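Local coordinates for uncharacterized protein (Leishmania major, PDB 2B4W) that is of unknown function but belongs to a family in the beta-fructosidase clan, whose known members have a five-bladed beta-propeller fold, at residues N32-F37 / D83-A87; A188-Q194 / C205-Y211; V225-F229 / G240-T246; C263-G268 / Y280-D285. All coordinates share one frame; numbering follows the deposited sequence.

Interaction 1: residues N32-F37 / D83-A87; sequences NCSVPF and DPYIA
Ile-86 pushes its CD1 methyl against the root of the Phe-37 side chain, 3.5 Å from Phe-37 CB, and the two side chains cross at about a right angle. One carbon back, Ile-86 CG1 meets the CG1 methyl of Val-35 at 3.6 Å, again crosswise. Both contacts follow from the Ile-86 torsions: CG1 stands between the backbone N and the carbonyl carbon (chi1 56°), and chi2 is extended, so the chain runs straight out to Phe-37. Next to this apolar patch a water joins the two backbones, accepting from Val-35 N at 2.9 Å and from Ile-86 N at 2.8 Å. At the far end, Asn-32 and Asp-83 lie side by side. Asn-32 ND2 donates to Asp-83 OD1 over 3.3 Å, with OD1 in the amide plane but ND2 reaching it from above the carboxylate, 52° out of plane. This long bond is secondary, because the same OD1 forms a salt bridge with Arg-48. Between the two ends, Pro-84 CD touches Asn-32 O at 3.3 Å. The contact is buried near the centre of the chain. It sets the loop joining strands 29-31 and 37-39 against strand 84-89, an outermost strand of a four-stranded antiparallel sheet, while Tyr-46 of strand 42-50 is hydrogen-bonded to Ser-34, through backbone and through Ser-34 OG, and touches both Pro-84 and Ile-86.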
loop_
_atom_site.group_PDB
_atom_site.type_symbol
_atom_site.label_atom_id
_atom_site.label_comp_id
_atom_site.label_asym_id
_atom_site.label_seq_id
_atom_site.Cartn_x
_atom_site.Cartn_y
_atom_site.Cartn_z
ATOM N N ASN A 32 -5.467 5.025 -4.901
ATOM C CA ASN A 32 -4.330 4.624 -4.099
ATOM C C ASN A 32 -4.655 4.671 -2.604
ATOM O O ASN A 32 -4.082 5.409 -1.809
ATOM C CB ASN A 32 -3.136 5.506 -4.436
ATOM C CG ASN A 32 -2.682 5.317 -5.871
ATOM O OD1 ASN A 32 -3.167 4.460 -6.609
ATOM N ND2 ASN A 32 -1.716 6.134 -6.268
ATOM N N CYS A 33 -5.619 3.841 -2.235
ATOM C CA CYS A 33 -6.110 3.804 -0.854
ATOM C C CYS A 33 -5.103 3.127 0.056
ATOM O O CYS A 33 -4.160 2.477 -0.407
ATOM C CB CYS A 33 -7.434 3.056 -0.844
ATOM S SG CYS A 33 -8.781 3.968 -1.668
ATOM N N SER A 34 -5.326 3.250 1.367
ATOM C CA SER A 34 -4.630 2.361 2.286
ATOM C C SER A 34 -5.191 0.949 2.153
ATOM O O SER A 34 -6.218 0.726 1.495
ATOM C CB SER A 34 -4.781 2.781 3.741
ATOM O OG SER A 34 -6.121 2.815 4.134
ATOM N N VAL A 35 -4.563 -0.016 2.818
ATOM C CA VAL A 35 -5.289 -1.306 2.898
ATOM C C VAL A 35 -6.515 -1.098 3.741
ATOM O O VAL A 35 -6.521 -0.258 4.660
ATOM C CB VAL A 35 -4.386 -2.396 3.493
ATOM C CG1 VAL A 35 -4.037 -2.030 4.919
ATOM C CG2 VAL A 35 -5.089 -3.731 3.446
ATOM N N PRO A 36 -7.643 -1.762 3.541
ATOM C CA PRO A 36 -8.702 -1.607 4.544
ATOM C C PRO A 36 -8.281 -2.045 5.939
ATOM O O PRO A 36 -7.312 -2.777 6.124
ATOM C CB PRO A 36 -9.802 -2.550 4.012
ATOM C CG PRO A 36 -9.562 -2.481 2.529
ATOM C CD PRO A 36 -8.059 -2.627 2.431
ATOM N N PHE A 37 -9.041 -1.610 6.951
ATOM C CA PHE A 37 -8.718 -1.945 8.342
ATOM C C PHE A 37 -10.046 -1.956 9.090
ATOM O O PHE A 37 -11.048 -1.624 8.450
ATOM C CB PHE A 37 -7.755 -0.970 9.014
ATOM C CG PHE A 37 -8.250 0.472 9.088
ATOM C CD1 PHE A 37 -8.155 1.337 8.006
ATOM C CD2 PHE A 37 -8.811 0.956 10.249
ATOM C CE1 PHE A 37 -8.610 2.645 8.105
ATOM C CE2 PHE A 37 -9.261 2.251 10.375
ATOM C CZ PHE A 37 -9.154 3.111 9.290
ATOM N N ASP A 83 -1.505 9.217 -1.304
ATOM C CA ASP A 83 -1.199 7.803 -1.117
ATOM C C ASP A 83 -1.099 7.376 0.344
ATOM O O ASP A 83 0.010 7.086 0.812
ATOM C CB ASP A 83 0.129 7.457 -1.776
ATOM C CG ASP A 83 0.136 7.832 -3.246
ATOM O OD1 ASP A 83 -0.974 8.076 -3.757
ATOM O OD2 ASP A 83 1.231 7.878 -3.836
ATOM N N PRO A 84 -2.224 7.345 1.039
ATOM C CA PRO A 84 -2.175 6.988 2.467
ATOM C C PRO A 84 -1.848 5.503 2.671
ATOM O O PRO A 84 -2.004 4.677 1.776
ATOM C CB PRO A 84 -3.570 7.319 2.952
ATOM C CG PRO A 84 -4.431 7.297 1.742
ATOM C CD PRO A 84 -3.590 7.601 0.547
ATOM N N TYR A 85 -1.351 5.147 3.847
ATOM C CA TYR A 85 -0.879 3.805 4.172
ATOM C C TYR A 85 -0.822 3.592 5.684
ATOM O O TYR A 85 -0.569 4.509 6.455
ATOM C CB TYR A 85 0.481 3.454 3.593
ATOM C CG TYR A 85 1.660 4.324 3.907
ATOM C CD1 TYR A 85 1.854 5.474 3.140
ATOM C CD2 TYR A 85 2.568 4.038 4.919
ATOM C CE1 TYR A 85 2.934 6.301 3.398
ATOM C CE2 TYR A 85 3.643 4.868 5.175
ATOM C CZ TYR A 85 3.818 6.000 4.405
ATOM O OH TYR A 85 4.868 6.862 4.612
ATOM N N ILE A 86 -1.067 2.339 6.080
ATOM C CA ILE A 86 -1.201 2.068 7.503
ATOM C C ILE A 86 -0.414 0.823 7.911
ATOM O O ILE A 86 -0.057 -0.032 7.114
ATOM C CB ILE A 86 -2.654 1.836 7.974
ATOM C CG1 ILE A 86 -3.375 0.713 7.209
ATOM C CG2 ILE A 86 -3.479 3.106 7.969
ATOM C CD1 ILE A 86 -4.737 0.395 7.818
ATOM N N ALA A 87 -0.184 0.781 9.220
ATOM C CA ALA A 87 0.433 -0.374 9.857
ATOM C C ALA A 87 0.001 -0.396 11.315
ATOM O O ALA A 87 -0.392 0.642 11.843
ATOM C CB ALA A 87 1.934 -0.380 9.714
HETATM O O HOH W 1 -1.979 0.683 3.980
#

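Interaction 2: residues A188-Q194 / C205-Y211; sequences AWGGVNQ and CIGHYSY
A beta hairpin, strands 188-198 and 203-211, is joined here in antiparallel register and interrupted by a classic beta bulge. Ile-206 O identifies it, accepting from two successive residues, Asn-193 N at 2.8 Å and Gln-194 N at 3.0 Å. On the face that carries Trp-189, His-208 and Ser-210, the packing is made by flat groups lying over backbone and side chain. The CB of Ser-210 sits over the five-membered ring of Trp-189, 3.4 Å from its centroid and close to the ring normal, a CH-pi contact. The far end of the indole continues over Tyr-211, with Trp-189 CZ3 3.7 Å from Tyr-211 CA, while its NE1 bonds to Tyr-224 OH of strand 223-231, beyond the partner strand. The imidazole of His-208 lies with one face over the Gly-190 to Gly-191 peptide, Gly-191 N being above the ring centre. Two successive glycines bring bare backbone close to that face. Chi1 of 63° holds the ring between its own backbone N and carbonyl carbon, folded across toward the partner strand. There His-208 ND1 donates to Asn-193 OD1 at 3.0 Å and 169°, a nearly straight bond lying almost in the ring plane, although amide and ring planes are 50° apart. Bond at one edge and peptide under one face together fix the rotation of the imidazole, and ND1 acting as donor implies that its proton is on that nitrogen, directed at the residue that opens the bulge.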
loop_
_atom_site.group_PDB
_atom_site.type_symbol
_atom_site.label_atom_id
_atom_site.label_comp_id
_atom_site.label_asym_id
_atom_site.label_seq_id
_atom_site.Cartn_x
_atom_site.Cartn_y
_atom_site.Cartn_z
ATOM N N ALA A 188 14.013 0.122 -14.134
ATOM C CA ALA A 188 12.625 0.091 -13.680
ATOM C C ALA A 188 12.566 0.510 -12.221
ATOM O O ALA A 188 13.590 0.758 -11.585
ATOM C CB ALA A 188 12.012 -1.283 -13.862
ATOM N N TRP A 189 11.354 0.590 -11.679
ATOM C CA TRP A 189 11.303 0.952 -10.258
ATOM C C TRP A 189 10.158 0.224 -9.567
ATOM O O TRP A 189 9.610 -0.762 -10.076
ATOM C CB TRP A 189 11.222 2.472 -10.151
ATOM C CG TRP A 189 10.010 3.051 -10.812
ATOM C CD1 TRP A 189 8.895 3.501 -10.171
ATOM C CD2 TRP A 189 9.779 3.247 -12.213
ATOM N NE1 TRP A 189 7.995 3.960 -11.090
ATOM C CE2 TRP A 189 8.503 3.819 -12.352
ATOM C CE3 TRP A 189 10.518 2.998 -13.374
ATOM C CZ2 TRP A 189 7.933 4.153 -13.580
ATOM C CZ3 TRP A 189 9.955 3.327 -14.597
ATOM C CH2 TRP A 189 8.677 3.899 -14.703
ATOM N N GLY A 190 9.772 0.666 -8.375
ATOM C CA GLY A 190 8.733 -0.007 -7.615
ATOM C C GLY A 190 8.774 0.438 -6.160
ATOM O O GLY A 190 9.398 1.449 -5.835
ATOM N N GLY A 191 8.092 -0.332 -5.334
ATOM C CA GLY A 191 7.817 -0.065 -3.948
ATOM C C GLY A 191 6.978 -1.128 -3.254
ATOM O O GLY A 191 6.191 -1.861 -3.850
ATOM N N VAL A 192 7.189 -1.196 -1.948
ATOM C CA VAL A 192 6.371 -1.926 -1.008
ATOM C C VAL A 192 5.213 -0.998 -0.648
ATOM O O VAL A 192 5.408 0.190 -0.430
ATOM C CB VAL A 192 7.130 -2.359 0.244
ATOM C CG1 VAL A 192 6.168 -2.978 1.260
ATOM C CG2 VAL A 192 8.238 -3.344 -0.094
ATOM N N ASN A 193 4.012 -1.535 -0.625
ATOM C CA ASN A 193 2.818 -0.768 -0.296
ATOM C C ASN A 193 2.246 -1.256 1.031
ATOM O O ASN A 193 1.743 -0.478 1.824
ATOM C CB ASN A 193 1.789 -0.879 -1.414
ATOM C CG ASN A 193 2.182 -0.040 -2.626
ATOM O OD1 ASN A 193 2.806 -0.543 -3.551
ATOM N ND2 ASN A 193 1.803 1.232 -2.551
ATOM N N GLN A 194 2.312 -2.566 1.264
ATOM C CA GLN A 194 1.893 -3.138 2.537
ATOM C C GLN A 194 2.762 -4.371 2.811
ATOM O O GLN A 194 2.834 -5.268 1.952
ATOM C CB GLN A 194 0.402 -3.461 2.540
ATOM C CG GLN A 194 -0.197 -3.803 3.908
ATOM C CD GLN A 194 -0.314 -2.553 4.753
ATOM O OE1 GLN A 194 -0.500 -1.461 4.217
ATOM N NE2 GLN A 194 -0.194 -2.677 6.065
ATOM N N CYS A 205 5.551 -9.084 1.459
ATOM C CA CYS A 205 5.239 -7.758 0.944
ATOM C C CYS A 205 4.326 -7.786 -0.276
ATOM O O CYS A 205 4.442 -8.605 -1.210
ATOM C CB CYS A 205 6.503 -6.973 0.583
ATOM S SG CYS A 205 7.796 -6.996 1.835
ATOM N N ILE A 206 3.399 -6.811 -0.244
ATOM C CA ILE A 206 2.556 -6.478 -1.378
ATOM C C ILE A 206 3.005 -5.136 -1.916
ATOM O O ILE A 206 3.077 -4.169 -1.161
ATOM C CB ILE A 206 1.072 -6.439 -0.980
ATOM C CG1 ILE A 206 0.573 -7.780 -0.431
ATOM C CG2 ILE A 206 0.184 -5.952 -2.115
ATOM C CD1 ILE A 206 0.671 -8.884 -1.469
ATOM N N GLY A 207 3.335 -5.018 -3.200
ATOM C CA GLY A 207 3.757 -3.695 -3.676
ATOM C C GLY A 207 3.538 -3.476 -5.150
ATOM O O GLY A 207 2.640 -4.058 -5.746
ATOM N N HIS A 208 4.375 -2.631 -5.751
ATOM C CA HIS A 208 4.255 -2.306 -7.161
ATOM C C HIS A 208 5.586 -2.518 -7.882
ATOM O O HIS A 208 6.642 -2.242 -7.308
ATOM C CB HIS A 208 3.754 -0.883 -7.365
ATOM C CG HIS A 208 4.509 0.310 -6.918
ATOM N ND1 HIS A 208 4.530 0.775 -5.620
ATOM C CD2 HIS A 208 5.267 1.197 -7.623
ATOM C CE1 HIS A 208 5.281 1.867 -5.545
ATOM N NE2 HIS A 208 5.745 2.146 -6.754
ATOM N N TYR A 209 5.482 -3.009 -9.111
ATOM C CA TYR A 209 6.654 -3.142 -9.987
ATOM C C TYR A 209 6.338 -2.266 -11.199
ATOM O O TYR A 209 5.221 -2.305 -11.714
ATOM C CB TYR A 209 7.002 -4.566 -10.367
ATOM C CG TYR A 209 8.440 -4.770 -10.808
ATOM C CD1 TYR A 209 8.857 -4.476 -12.100
ATOM C CD2 TYR A 209 9.392 -5.251 -9.927
ATOM C CE1 TYR A 209 10.168 -4.659 -12.496
ATOM C CE2 TYR A 209 10.710 -5.442 -10.308
ATOM C CZ TYR A 209 11.099 -5.144 -11.600
ATOM O OH TYR A 209 12.416 -5.334 -11.982
ATOM N N SER A 210 7.320 -1.450 -11.575
ATOM C CA SER A 210 7.063 -0.426 -12.584
ATOM C C SER A 210 8.160 -0.425 -13.646
ATOM O O SER A 210 9.335 -0.658 -13.346
ATOM C CB SER A 210 6.936 0.951 -11.939
ATOM O OG SER A 210 6.242 0.975 -10.708
ATOM N N TYR A 211 7.750 -0.141 -14.882
ATOM C CA TYR A 211 8.748 0.042 -15.935
ATOM C C TYR A 211 8.237 0.837 -17.137
ATOM O O TYR A 211 7.049 0.970 -17.426
ATOM C CB TYR A 211 9.268 -1.314 -16.409
ATOM C CG TYR A 211 8.189 -2.289 -16.819
ATOM C CD1 TYR A 211 7.411 -2.948 -15.877
ATOM C CD2 TYR A 211 7.951 -2.555 -18.163
ATOM C CE1 TYR A 211 6.425 -3.843 -16.261
ATOM C CE2 TYR A 211 6.972 -3.447 -18.549
ATOM C CZ TYR A 211 6.210 -4.086 -17.599
ATOM O OH TYR A 211 5.240 -4.970 -18.014
#

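Interaction 3: residues V225-F229 / G240-T246; sequences VNYAF and GAKIIGT
Tyr-227 lays its ring across the neighbouring strand of the hairpin formed by 223-231 and 238-245, so that Lys-242 N lies over one face, offset toward the rim. With CG opposite the backbone N across the CA-CB bond (chi1 -157°), the ring runs along Lys-242 toward Ala-241, and its OH ends 3.5 Å from Ala-241 CB. Further along the same face, Val-225 and Ile-243 cross at about a right angle, CG2 to CG2 3.9 Å apart. Val-225 also runs side by side with Thr-246, pointing the same way, and the CG1 of Val-225 is 3.9 Å from Thr-246 CG2. Phe-8 of helix 3-11 covers Ile-243 and Thr-246 there. The opposite face carries Asn-226, Ala-228 and Lys-242. Ile-244 turns toward it: its CG1 stands between the backbone N and the carbonyl carbon (chi1 61°), which brings CG1 to 3.7 Å from Asn-226 CB and CD1 to 3.9 Å from Ala-228 CB. The Asn-226 amide keeps OD1 3.3 Å from Gly-245 CA and is held by Ser-281 OG at ND2 and Tyr-250 OH at OD1, so both polar ends of this buried side chain are satisfied. Strand 238-245 has a classic beta bulge here, Ile-244 and Gly-245 both facing Asn-226. Two backbone bonds hold the bulge: Asn-226 N donates to Gly-245 O at 2.7 Å, and Ile-244 N donates to Asn-226 O at 2.9 Å, almost straight at 174°.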
loop_
_atom_site.group_PDB
_atom_site.type_symbol
_atom_site.label_atom_id
_atom_site.label_comp_id
_atom_site.label_asym_id
_atom_site.label_seq_id
_atom_site.Cartn_x
_atom_site.Cartn_y
_atom_site.Cartn_z
ATOM N N VAL A 225 2.346 -2.822 -12.174
ATOM C CA VAL A 225 1.591 -4.021 -11.834
ATOM C C VAL A 225 1.646 -4.304 -10.338
ATOM O O VAL A 225 2.477 -3.831 -9.586
ATOM C CB VAL A 225 2.064 -5.283 -12.573
ATOM C CG1 VAL A 225 2.392 -4.958 -14.020
ATOM C CG2 VAL A 225 3.255 -5.891 -11.855
ATOM N N ASN A 226 0.686 -5.112 -9.885
ATOM C CA ASN A 226 0.656 -5.454 -8.469
ATOM C C ASN A 226 1.678 -6.570 -8.271
ATOM O O ASN A 226 1.671 -7.519 -9.062
ATOM C CB ASN A 226 -0.712 -5.919 -8.030
ATOM C CG ASN A 226 -1.863 -4.970 -8.179
ATOM O OD1 ASN A 226 -2.940 -5.378 -8.622
ATOM N ND2 ASN A 226 -1.727 -3.716 -7.799
ATOM N N TYR A 227 2.514 -6.440 -7.262
ATOM C CA TYR A 227 3.664 -7.309 -7.062
ATOM C C TYR A 227 3.782 -7.866 -5.659
ATOM O O TYR A 227 3.499 -7.203 -4.665
ATOM C CB TYR A 227 4.913 -6.487 -7.410
ATOM C CG TYR A 227 6.141 -7.250 -7.810
ATOM C CD1 TYR A 227 6.241 -7.872 -9.047
ATOM C CD2 TYR A 227 7.221 -7.340 -6.946
ATOM C CE1 TYR A 227 7.387 -8.561 -9.383
ATOM C CE2 TYR A 227 8.365 -8.025 -7.272
ATOM C CZ TYR A 227 8.433 -8.637 -8.507
ATOM O OH TYR A 227 9.577 -9.321 -8.838
ATOM N N ALA A 228 4.204 -9.130 -5.527
ATOM C CA ALA A 228 4.428 -9.706 -4.201
ATOM C C ALA A 228 5.799 -10.360 -4.157
ATOM O O ALA A 228 6.279 -10.835 -5.188
ATOM C CB ALA A 228 3.378 -10.743 -3.827
ATOM N N PHE A 229 6.418 -10.395 -2.993
ATOM C CA PHE A 229 7.605 -11.163 -2.712
ATOM C C PHE A 229 7.690 -11.435 -1.210
ATOM O O PHE A 229 6.975 -10.836 -0.405
ATOM C CB PHE A 229 8.881 -10.448 -3.182
ATOM C CG PHE A 229 9.044 -9.071 -2.563
ATOM C CD1 PHE A 229 8.463 -7.975 -3.186
ATOM C CD2 PHE A 229 9.741 -8.877 -1.390
ATOM C CE1 PHE A 229 8.593 -6.724 -2.617
ATOM C CE2 PHE A 229 9.861 -7.635 -0.804
ATOM C CZ PHE A 229 9.286 -6.558 -1.452
ATOM N N GLY A 240 9.823 -15.915 -3.876
ATOM C CA GLY A 240 8.414 -16.013 -4.212
ATOM C C GLY A 240 7.918 -14.774 -4.925
ATOM O O GLY A 240 6.738 -14.421 -4.925
ATOM N N ALA A 241 8.844 -14.063 -5.561
ATOM C CA ALA A 241 8.444 -12.877 -6.312
ATOM C C ALA A 241 7.454 -13.209 -7.423
ATOM O O ALA A 241 7.532 -14.249 -8.084
ATOM C CB ALA A 241 9.667 -12.193 -6.903
ATOM N N LYS A 242 6.486 -12.315 -7.652
ATOM C CA LYS A 242 5.464 -12.651 -8.648
ATOM C C LYS A 242 4.535 -11.480 -8.914
ATOM O O LYS A 242 4.371 -10.604 -8.061
ATOM C CB LYS A 242 4.676 -13.857 -8.148
ATOM C CG LYS A 242 4.280 -13.789 -6.680
ATOM C CD LYS A 242 3.552 -15.080 -6.293
ATOM C CE LYS A 242 4.313 -15.786 -5.176
ATOM N NZ LYS A 242 4.206 -17.268 -5.258
ATOM N N ILE A 243 3.950 -11.492 -10.106
ATOM C CA ILE A 243 2.906 -10.537 -10.430
ATOM C C ILE A 243 1.607 -11.132 -9.877
ATOM O O ILE A 243 1.389 -12.333 -10.072
ATOM C CB ILE A 243 2.714 -10.246 -11.919
ATOM C CG1 ILE A 243 3.930 -9.669 -12.650
ATOM C CG2 ILE A 243 1.504 -9.338 -12.117
ATOM C CD1 ILE A 243 3.819 -9.759 -14.160
ATOM N N ILE A 244 0.830 -10.300 -9.212
ATOM C CA ILE A 244 -0.451 -10.769 -8.639
ATOM C C ILE A 244 -1.667 -10.043 -9.176
ATOM O O ILE A 244 -2.812 -10.483 -9.027
ATOM C CB ILE A 244 -0.417 -10.681 -7.096
ATOM C CG1 ILE A 244 -0.209 -9.281 -6.531
ATOM C CG2 ILE A 244 0.634 -11.659 -6.568
ATOM C CD1 ILE A 244 -0.070 -9.276 -5.013
ATOM N N GLY A 245 -1.462 -8.924 -9.859
ATOM C CA GLY A 245 -2.456 -8.102 -10.472
ATOM C C GLY A 245 -1.916 -7.135 -11.501
ATOM O O GLY A 245 -0.788 -6.665 -11.486
ATOM N N THR A 246 -2.800 -6.806 -12.426
ATOM C CA THR A 246 -2.652 -5.766 -13.420
ATOM C C THR A 246 -4.014 -5.112 -13.633
ATOM O O THR A 246 -5.030 -5.555 -13.087
ATOM C CB THR A 246 -2.169 -6.302 -14.778
ATOM O OG1 THR A 246 -3.141 -7.274 -15.191
ATOM C CG2 THR A 246 -0.851 -7.052 -14.708
#

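Interaction 4: residues C263-G268 / Y280-D285; sequences CVFASG and YSGVGD
Phe-265 and Gly-282 bond to each other through their backbones in both directions: Phe-265 N to Gly-282 O at 2.9 Å, Gly-282 N to Phe-265 O at 2.8 Å. Gly-282 O is gripped twice, since Ser-281 OG also donates to it at 3.0 Å, and the two donors come from opposite faces of the carbonyl plane. The serine can do so because OG lies beside its own carbonyl carbon (chi1 -165°), swung along the strand. Next to this pair the Val-264 CG1 and Val-283 CG2 methyls meet at 4.2 Å, and Gly-284 N donates to Cys-263 O at 3.0 Å. The contact belongs to the beta hairpin of strands 264-271 and 277-283, and it contains a classic beta bulge: Ser-267 and Gly-268 both face Tyr-280. Tyr-280 O accepts from Ser-267 N at 2.8 Å and, more distantly, from Gly-268 N at 3.2 Å, both on the same face of its plane. The side chains come close here too, with Ser-267 CB against Tyr-280 CB. In the second shell, Ser-267 OG bonds to Glu-288 OE2 and to Cys-33 O, while Ser-281 OG has Asn-226 as its second partner. The Phe-265 ring leads away from the hairpin to meet the ring of His-208, and Tyr-280 packs on Glu-288 and Arg-290 of the following strand, 287-293.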
loop_
_atom_site.group_PDB
_atom_site.type_symbol
_atom_site.label_atom_id
_atom_site.label_comp_id
_atom_site.label_asym_id
_atom_site.label_seq_id
_atom_site.Cartn_x
_atom_site.Cartn_y
_atom_site.Cartn_z
ATOM N N CYS A 263 -1.498 0.830 -15.535
ATOM C CA CYS A 263 -1.061 1.117 -14.184
ATOM C C CYS A 263 -1.995 0.665 -13.064
ATOM O O CYS A 263 -3.144 1.088 -13.053
ATOM C CB CYS A 263 -0.886 2.640 -14.023
ATOM S SG CYS A 263 -0.454 3.191 -12.345
ATOM N N VAL A 264 -1.538 -0.151 -12.107
ATOM C CA VAL A 264 -2.246 -0.377 -10.855
ATOM C C VAL A 264 -1.260 -0.260 -9.684
ATOM O O VAL A 264 -0.142 -0.736 -9.765
ATOM C CB VAL A 264 -2.942 -1.737 -10.704
ATOM C CG1 VAL A 264 -4.231 -1.788 -11.513
ATOM C CG2 VAL A 264 -1.963 -2.834 -11.082
ATOM N N PHE A 265 -1.696 0.377 -8.609
ATOM C CA PHE A 265 -0.767 0.674 -7.512
ATOM C C PHE A 265 -1.332 0.103 -6.224
ATOM O O PHE A 265 -2.336 0.649 -5.748
ATOM C CB PHE A 265 -0.647 2.193 -7.498
ATOM C CG PHE A 265 0.208 2.807 -6.416
ATOM C CD1 PHE A 265 -0.336 3.062 -5.163
ATOM C CD2 PHE A 265 1.531 3.132 -6.659
ATOM C CE1 PHE A 265 0.441 3.628 -4.176
ATOM C CE2 PHE A 265 2.314 3.703 -5.663
ATOM C CZ PHE A 265 1.774 3.954 -4.416
ATOM N N ALA A 266 -0.701 -0.953 -5.757
ATOM C CA ALA A 266 -1.155 -1.805 -4.674
ATOM C C ALA A 266 -1.517 -1.054 -3.406
ATOM O O ALA A 266 -0.825 -0.135 -2.958
ATOM C CB ALA A 266 -0.077 -2.852 -4.342
ATOM N N SER A 267 -2.631 -1.448 -2.808
ATOM C CA SER A 267 -3.040 -0.898 -1.514
ATOM C C SER A 267 -2.699 -1.875 -0.387
ATOM O O SER A 267 -1.988 -1.545 0.552
ATOM C CB SER A 267 -4.528 -0.570 -1.515
ATOM O OG SER A 267 -4.834 0.351 -2.546
ATOM N N GLY A 268 -3.193 -3.103 -0.522
ATOM C CA GLY A 268 -2.802 -4.222 0.336
ATOM C C GLY A 268 -3.739 -5.403 0.179
ATOM O O GLY A 268 -4.729 -5.376 -0.573
ATOM N N TYR A 280 -6.748 -5.103 -2.774
ATOM C CA TYR A 280 -7.153 -3.723 -2.992
ATOM C C TYR A 280 -6.024 -2.972 -3.674
ATOM O O TYR A 280 -4.842 -3.084 -3.321
ATOM C CB TYR A 280 -7.529 -3.077 -1.663
ATOM C CG TYR A 280 -8.766 -3.680 -1.031
ATOM C CD1 TYR A 280 -8.757 -4.871 -0.325
ATOM C CD2 TYR A 280 -9.975 -3.013 -1.168
ATOM C CE1 TYR A 280 -9.920 -5.387 0.236
ATOM C CE2 TYR A 280 -11.124 -3.517 -0.616
ATOM C CZ TYR A 280 -11.100 -4.703 0.089
ATOM O OH TYR A 280 -12.289 -5.151 0.610
ATOM N N SER A 281 -6.416 -2.207 -4.700
ATOM C CA SER A 281 -5.428 -1.494 -5.481
ATOM C C SER A 281 -5.971 -0.185 -6.040
ATOM O O SER A 281 -7.158 -0.111 -6.348
ATOM C CB SER A 281 -4.981 -2.336 -6.677
ATOM O OG SER A 281 -3.782 -1.838 -7.258
ATOM N N GLY A 282 -5.056 0.780 -6.156
ATOM C CA GLY A 282 -5.372 1.948 -6.977
ATOM C C GLY A 282 -5.366 1.462 -8.428
ATOM O O GLY A 282 -4.556 0.605 -8.773
ATOM N N VAL A 283 -6.264 2.006 -9.227
ATOM C CA VAL A 283 -6.448 1.637 -10.621
ATOM C C VAL A 283 -6.349 2.861 -11.532
ATOM O O VAL A 283 -7.136 3.799 -11.376
ATOM C CB VAL A 283 -7.815 0.945 -10.776
ATOM C CG1 VAL A 283 -8.086 0.662 -12.243
ATOM C CG2 VAL A 283 -7.877 -0.332 -9.942
ATOM N N GLY A 284 -5.406 2.892 -12.469
ATOM C CA GLY A 284 -5.286 4.006 -13.410
ATOM C C GLY A 284 -5.110 5.376 -12.811
ATOM O O GLY A 284 -5.317 6.375 -13.517
ATOM N N ASP A 285 -4.736 5.486 -11.543
ATOM C CA ASP A 285 -4.636 6.710 -10.770
ATOM C C ASP A 285 -5.973 7.451 -10.755
ATOM O O ASP A 285 -6.020 8.673 -10.598
ATOM C CB ASP A 285 -3.533 7.662 -11.243
ATOM C CG ASP A 285 -2.198 7.383 -10.576
ATOM O OD1 ASP A 285 -1.989 6.283 -10.015
ATOM O OD2 ASP A 285 -1.310 8.258 -10.602
#

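How the interactions relate
The four contacts follow one another along the chain without interleaving, and all lie within the DUF1861 range. Interactions 2 and 3 are neighbouring hairpins of one five-stranded antiparallel sheet, their centres about 8 Å apart, strands 203-211 and 223-231 being neighbours in it. Interaction 4 lies in another sheet, its centre about 11 Å from those of interactions 1 and 2 and about 12 Å from that of interaction 3, and touches all three. Interaction 1 reaches interaction 2 through Ile-86 O and Gln-194 NE2, but stays about 8 Å, nearest atoms, from interaction 3. Sheets converging on one centre fit the beta-propeller expected of this clan, in which inner strands of successive blades meet around the middle.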